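Local coordinates for protein aminodeoxyfutalosine deaminase (Deinococcus radiodurans, PDB 2IMR) that deaminates aminodeoxyfutalosine to futalosine in menaquinone biosynthesis, using one zinc ion per subunit, and acts more weakly on adenosine and related nucleosides, at residues Gly150-Ala155 and Thr171-Val176; Asn97-Leu102 and Pro236-Val241. All blocks are in the same frame, centred on the assembly; numbering follows the deposited sequence.

Both contacts lie in the amidohydrolase TIM barrel, their centres about 7 Å apart. Along the chain the order is 97-102, 150-155, 171-176, 236-241, so the segments that meet in interaction 1 both fall between those of interaction 2. Interaction 1 pairs neighbouring parallel strands of the barrel wall, whereas interaction 2 reaches across the barrel interior through side chains and the zinc ion. Strand 100-101 borders strand 149-153, where Ile152 N lies 2.9 Å from Thr100 O, a probable hydrogen bond. Ile152 packs on His99, while Glu175 touches His101 and His240, which puts a predicted substrate-binding residue beside the metal centre.

Interaction 1: residues Gly150-Ala155 and Thr171-Val176; sequences GDIVWA and TLYFEV
Four backbone hydrogen bonds zip Asp151 and Val153 to Thr171, Tyr173 and Glu175 in parallel register. Asp151 N donates to Thr171 O and Asp151 O accepts from Tyr173 N; the bond from Val153 N to Tyr173 O, 2.7 Å, is nearly straight, 174° at the hydrogen, and Val153 O then takes Glu175 N. These are neighbouring barrel strands joined through helix 156-163 as a beta-alpha-beta unit.

Among apolar contacts, Ile152 CD1 sits 3.7 Å from Tyr173 CB, and the Tyr173 ring turns its CE2 edge to Gly150 CA at 3.9 Å. The side chains of Ile152 and Tyr173 point into the barrel, where they touch Gln238. On the helix-covered face, Asp151 CB meets Leu172 CD2 at 3.9 Å, while Asp151 OD1 is bonded to Leu102 N.

Glu175 brings the polar end. With CG anti to the backbone N (chi1 -160°), its extended chain passes Ile152; OE2 lies 3.3 Å from Ile152 CG2, and OE1, close to Glu108 OE1, approaches Trp154 CE3 at 3.4 Å in the indole plane, the carboxylate turned 78° from the ring. This carboxylate lies beside His213 and the zinc ligand His240, consistent with substrate binding.

Interaction 2: residues Asn97-Leu102 and Pro236-Val241; sequences NAHTHL and PLQIHV. With ZN (zinc ion), chain B.
Ala98 and His99 share one partner across the barrel, the side-chain amide of Gln238. Ala98 offers its carbonyl: Gln238 NE2 donates to Ala98 O at 3.0 Å, with the oxygen tilted from the amide plane. The other amide branch turns to the next residue, where His99 ND1 gives its hydrogen to Gln238 OE1 at 2.6 Å. That acceptor lies close to the imidazole plane, although ring and amide planes are 37° apart. Two bonds therefore grip the Gln238 amide, one at its nitrogen and one at its oxygen; anchored by Ala98 O, this second-shell group receives the ND1 hydrogen of His99 and so helps fix the rotation of a first-shell ring.

His99 CG stands anti to the backbone N, and at the far corner of its ring NE2 binds the zinc ion at 2.1 Å. His240 comes from the facing strand 238-241 and also binds through NE2; its ring plane stands at 85° to that of His99, with the two NE2 atoms 3.1 Å apart. The second ring nitrogen of His240, ND1, is hydrogen-bonded to His213 O.

After Thr100, His101 adds a third NE2 to the zinc ion, again at 2.1 Å. It meets His240 tip to tip, the rings rim to rim with planes 20° apart, and the metal draws their NE2 atoms to 3.3 Å. Water 1 is a further ligand, while Asp354, also a zinc-site residue of this enzyme, lies close to His101.

His99 and His101 form the His-X-His motif of amidohydrolases. With ND1 of His99 donating to Gln238, NE2 is left as the lone-pair donor to the metal; the zinc ion would in turn polarise its bound water, probably the nucleophile for deamination, as in related deaminases.

Interaction 1: residues Gly150-Ala155 and Thr171-Val176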
loop_
_atom_site.group_PDB
_atom_site.type_symbol
_atom_site.label_atom_id
_atom_site.label_comp_id
_atom_site.label_asym_id
_atom_site.label_seq_id
_atom_site.Cartn_x
_atom_site.Cartn_y
_atom_site.Cartn_z
ATOM N N GLY A 150 -2.588 4.773 -3.493
ATOM C CA GLY A 150 -3.401 3.578 -3.615
ATOM C C GLY A 150 -4.375 3.739 -2.464
ATOM O O GLY A 150 -4.061 3.398 -1.324
ATOM N N ASP A 151 -5.551 4.283 -2.751
ATOM C CA ASP A 151 -6.533 4.537 -1.706
ATOM C C ASP A 151 -7.710 3.582 -1.669
ATOM O O ASP A 151 -8.333 3.301 -2.692
ATOM C CB ASP A 151 -7.066 5.971 -1.829
ATOM C CG ASP A 151 -8.066 6.314 -0.743
ATOM O OD1 ASP A 151 -7.736 6.094 0.435
ATOM O OD2 ASP A 151 -9.174 6.810 -1.057
ATOM N N ILE A 152 -8.004 3.086 -0.474
ATOM C CA ILE A 152 -9.128 2.192 -0.278
ATOM C C ILE A 152 -10.303 3.098 0.075
ATOM O O ILE A 152 -10.219 3.892 1.015
ATOM C CB ILE A 152 -8.874 1.209 0.879
ATOM C CG1 ILE A 152 -7.574 0.432 0.632
ATOM C CG2 ILE A 152 -10.063 0.253 1.018
ATOM C CD1 ILE A 152 -7.507 -0.261 -0.724
ATOM N N VAL A 153 -11.388 2.977 -0.683
ATOM C CA VAL A 153 -12.578 3.799 -0.485
ATOM C C VAL A 153 -13.756 3.000 0.052
ATOM O O VAL A 153 -14.048 1.905 -0.435
ATOM C CB VAL A 153 -13.032 4.452 -1.820
ATOM C CG1 VAL A 153 -14.258 5.320 -1.584
ATOM C CG2 VAL A 153 -11.906 5.272 -2.416
ATOM N N TRP A 154 -14.441 3.559 1.045
ATOM C CA TRP A 154 -15.601 2.903 1.629
ATOM C C TRP A 154 -16.915 3.522 1.158
ATOM O O TRP A 154 -17.730 2.860 0.513
ATOM C CB TRP A 154 -15.550 2.961 3.159
ATOM C CG TRP A 154 -16.797 2.398 3.799
ATOM C CD1 TRP A 154 -17.960 3.068 4.073
ATOM C CD2 TRP A 154 -17.024 1.033 4.168
ATOM N NE1 TRP A 154 -18.898 2.198 4.588
ATOM C CE2 TRP A 154 -18.347 0.943 4.657
ATOM C CE3 TRP A 154 -16.236 -0.125 4.132
ATOM C CZ2 TRP A 154 -18.902 -0.261 5.107
ATOM C CZ3 TRP A 154 -16.786 -1.323 4.579
ATOM C CH2 TRP A 154 -18.107 -1.380 5.060
ATOM N N ALA A 155 -17.123 4.793 1.481
ATOM C CA ALA A 155 -18.366 5.464 1.105
ATOM C C ALA A 155 -18.444 5.820 -0.372
ATOM O O ALA A 155 -17.544 6.448 -0.913
ATOM C CB ALA A 155 -18.557 6.728 1.954
ATOM N N THR A 171 -4.603 4.783 -7.913
ATOM C CA THR A 171 -5.784 3.938 -7.989
ATOM C C THR A 171 -6.688 4.111 -6.775
ATOM O O THR A 171 -6.208 4.209 -5.647
ATOM C CB THR A 171 -5.392 2.448 -8.057
ATOM O OG1 THR A 171 -4.537 2.232 -9.187
ATOM C CG2 THR A 171 -6.632 1.570 -8.172
ATOM N N LEU A 172 -7.995 4.143 -7.019
ATOM C CA LEU A 172 -8.989 4.252 -5.952
ATOM C C LEU A 172 -9.718 2.912 -5.926
ATOM O O LEU A 172 -10.477 2.599 -6.848
ATOM C CB LEU A 172 -9.992 5.372 -6.251
ATOM C CG LEU A 172 -9.394 6.765 -6.462
ATOM C CD1 LEU A 172 -10.513 7.755 -6.774
ATOM C CD2 LEU A 172 -8.620 7.187 -5.218
ATOM N N TYR A 173 -9.469 2.124 -4.882
ATOM C CA TYR A 173 -10.074 0.804 -4.725
ATOM C C TYR A 173 -11.358 0.850 -3.891
ATOM O O TYR A 173 -11.336 1.291 -2.738
ATOM C CB TYR A 173 -9.090 -0.140 -4.029
ATOM C CG TYR A 173 -7.723 -0.258 -4.674
ATOM C CD1 TYR A 173 -7.437 -1.283 -5.576
ATOM C CD2 TYR A 173 -6.696 0.623 -4.328
ATOM C CE1 TYR A 173 -6.160 -1.434 -6.110
ATOM C CE2 TYR A 173 -5.420 0.485 -4.854
ATOM C CZ TYR A 173 -5.155 -0.544 -5.740
ATOM O OH TYR A 173 -3.879 -0.692 -6.229
ATOM N N PHE A 174 -12.460 0.373 -4.465
ATOM C CA PHE A 174 -13.745 0.354 -3.763
ATOM C C PHE A 174 -13.750 -0.866 -2.851
ATOM O O PHE A 174 -13.634 -1.994 -3.315
ATOM C CB PHE A 174 -14.901 0.278 -4.770
ATOM C CG PHE A 174 -16.266 0.427 -4.152
ATOM C CD1 PHE A 174 -16.518 1.432 -3.219
ATOM C CD2 PHE A 174 -17.312 -0.411 -4.530
ATOM C CE1 PHE A 174 -17.792 1.601 -2.673
ATOM C CE2 PHE A 174 -18.592 -0.254 -3.990
ATOM C CZ PHE A 174 -18.834 0.756 -3.060
ATOM N N GLU A 175 -13.889 -0.643 -1.549
ATOM C CA GLU A 175 -13.857 -1.756 -0.605
ATOM C C GLU A 175 -15.176 -2.509 -0.490
ATOM O O GLU A 175 -16.239 -1.905 -0.409
ATOM C CB GLU A 175 -13.425 -1.255 0.775
ATOM C CG GLU A 175 -12.908 -2.351 1.685
ATOM C CD GLU A 175 -12.285 -1.803 2.951
ATOM O OE1 GLU A 175 -13.008 -1.172 3.747
ATOM O OE2 GLU A 175 -11.071 -2.001 3.146
ATOM N N VAL A 176 -15.094 -3.837 -0.499
ATOM C CA VAL A 176 -16.279 -4.681 -0.372
ATOM C C VAL A 176 -16.091 -5.589 0.836
ATOM O O VAL A 176 -15.038 -6.196 1.007
ATOM C CB VAL A 176 -16.497 -5.538 -1.629
ATOM C CG1 VAL A 176 -17.723 -6.436 -1.440
ATOM C CG2 VAL A 176 -16.684 -4.634 -2.836
#

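Interaction 2: residues Asn97-Leu102 and Pro236-Val241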
loop_
_atom_site.group_PDB
_atom_site.type_symbol
_atom_site.label_atom_id
_atom_site.label_comp_id
_atom_site.label_asym_id
_atom_site.label_seq_id
_atom_site.Cartn_x
_atom_site.Cartn_y
_atom_site.Cartn_z
ATOM N N ASN A 97 2.270 6.521 -2.032
ATOM C CA ASN A 97 1.671 5.952 -0.833
ATOM C C ASN A 97 0.757 4.898 -1.419
ATOM O O ASN A 97 -0.396 5.183 -1.765
ATOM C CB ASN A 97 0.845 6.987 -0.073
ATOM C CG ASN A 97 0.420 6.485 1.293
ATOM O OD1 ASN A 97 0.297 5.278 1.505
ATOM N ND2 ASN A 97 0.180 7.404 2.218
ATOM N N ALA A 98 1.289 3.685 -1.533
ATOM C CA ALA A 98 0.590 2.559 -2.145
ATOM C C ALA A 98 -0.597 1.976 -1.394
ATOM O O ALA A 98 -1.310 1.128 -1.931
ATOM C CB ALA A 98 1.598 1.451 -2.467
ATOM N N HIS A 99 -0.801 2.400 -0.154
ATOM C CA HIS A 99 -1.947 1.910 0.594
ATOM C C HIS A 99 -2.332 2.805 1.755
ATOM O O HIS A 99 -1.550 3.013 2.684
ATOM C CB HIS A 99 -1.706 0.500 1.145
ATOM C CG HIS A 99 -2.910 -0.086 1.824
ATOM N ND1 HIS A 99 -3.924 -0.712 1.130
ATOM C CD2 HIS A 99 -3.295 -0.072 3.122
ATOM C CE1 HIS A 99 -4.882 -1.061 1.972
ATOM N NE2 HIS A 99 -4.525 -0.681 3.187
ATOM N N THR A 100 -3.548 3.330 1.687
ATOM C CA THR A 100 -4.091 4.147 2.758
ATOM C C THR A 100 -5.609 4.139 2.642
ATOM O O THR A 100 -6.172 3.589 1.687
ATOM C CB THR A 100 -3.574 5.614 2.697
ATOM O OG1 THR A 100 -4.036 6.325 3.854
ATOM C CG2 THR A 100 -4.073 6.315 1.445
ATOM N N HIS A 101 -6.268 4.714 3.640
ATOM C CA HIS A 101 -7.721 4.837 3.642
ATOM C C HIS A 101 -7.973 6.303 3.981
ATOM O O HIS A 101 -7.657 6.732 5.093
ATOM C CB HIS A 101 -8.366 3.978 4.738
ATOM C CG HIS A 101 -8.222 2.500 4.541
ATOM N ND1 HIS A 101 -9.308 1.668 4.361
ATOM C CD2 HIS A 101 -7.134 1.693 4.577
ATOM C CE1 HIS A 101 -8.898 0.414 4.300
ATOM N NE2 HIS A 101 -7.582 0.401 4.429
ATOM N N LEU A 102 -8.511 7.073 3.037
ATOM C CA LEU A 102 -8.799 8.484 3.298
ATOM C C LEU A 102 -10.164 8.611 3.972
ATOM O O LEU A 102 -10.484 9.644 4.568
ATOM C CB LEU A 102 -8.756 9.305 2.003
ATOM C CG LEU A 102 -7.388 9.315 1.311
ATOM C CD1 LEU A 102 -7.402 10.328 0.181
ATOM C CD2 LEU A 102 -6.293 9.683 2.316
ATOM N N PRO A 236 -7.549 -3.250 -11.078
ATOM C CA PRO A 236 -6.545 -3.647 -10.091
ATOM C C PRO A 236 -7.208 -4.076 -8.785
ATOM O O PRO A 236 -8.306 -3.621 -8.451
ATOM C CB PRO A 236 -5.682 -2.390 -9.945
ATOM C CG PRO A 236 -6.618 -1.283 -10.286
ATOM C CD PRO A 236 -7.376 -1.843 -11.470
ATOM N N LEU A 237 -6.546 -4.975 -8.063
ATOM C CA LEU A 237 -7.065 -5.487 -6.802
ATOM C C LEU A 237 -6.093 -5.286 -5.650
ATOM O O LEU A 237 -4.880 -5.275 -5.842
ATOM C CB LEU A 237 -7.333 -6.995 -6.907
ATOM C CG LEU A 237 -8.505 -7.570 -7.704
ATOM C CD1 LEU A 237 -8.256 -9.056 -7.950
ATOM C CD2 LEU A 237 -9.805 -7.364 -6.947
ATOM N N GLN A 238 -6.648 -5.112 -4.454
ATOM C CA GLN A 238 -5.863 -5.009 -3.225
ATOM C C GLN A 238 -6.673 -5.739 -2.164
ATOM O O GLN A 238 -7.872 -5.488 -2.001
ATOM C CB GLN A 238 -5.607 -3.556 -2.802
ATOM C CG GLN A 238 -4.205 -3.071 -3.177
ATOM C CD GLN A 238 -3.795 -1.778 -2.477
ATOM O OE1 GLN A 238 -4.043 -1.598 -1.287
ATOM N NE2 GLN A 238 -3.141 -0.886 -3.214
ATOM N N ILE A 239 -6.020 -6.667 -1.473
ATOM C CA ILE A 239 -6.653 -7.458 -0.419
ATOM C C ILE A 239 -5.748 -7.399 0.818
ATOM O O ILE A 239 -4.536 -7.586 0.703
ATOM C CB ILE A 239 -6.782 -8.957 -0.834
ATOM C CG1 ILE A 239 -7.470 -9.076 -2.196
ATOM C CG2 ILE A 239 -7.573 -9.734 0.227
ATOM C CD1 ILE A 239 -7.471 -10.489 -2.757
ATOM N N HIS A 240 -6.322 -7.112 1.987
ATOM C CA HIS A 240 -5.532 -7.094 3.222
ATOM C C HIS A 240 -5.381 -8.554 3.614
ATOM O O HIS A 240 -6.382 -9.236 3.811
ATOM C CB HIS A 240 -6.263 -6.383 4.362
ATOM C CG HIS A 240 -6.619 -4.961 4.073
ATOM N ND1 HIS A 240 -7.826 -4.594 3.517
ATOM C CD2 HIS A 240 -5.946 -3.808 4.303
ATOM C CE1 HIS A 240 -7.883 -3.278 3.421
ATOM N NE2 HIS A 240 -6.755 -2.777 3.892
ATOM N N VAL A 241 -4.150 -9.037 3.753
ATOM C CA VAL A 241 -3.961 -10.444 4.091
ATOM C C VAL A 241 -2.930 -10.701 5.182
ATOM O O VAL A 241 -1.840 -10.127 5.163
ATOM C CB VAL A 241 -3.550 -11.250 2.834
ATOM C CG1 VAL A 241 -3.411 -12.733 3.175
ATOM C CG2 VAL A 241 -4.586 -11.049 1.736
HETATM ZN ZN ZN B . -6.049 -0.973 4.649
HETATM O O HOH W 1 -5.045 -1.310 6.095
#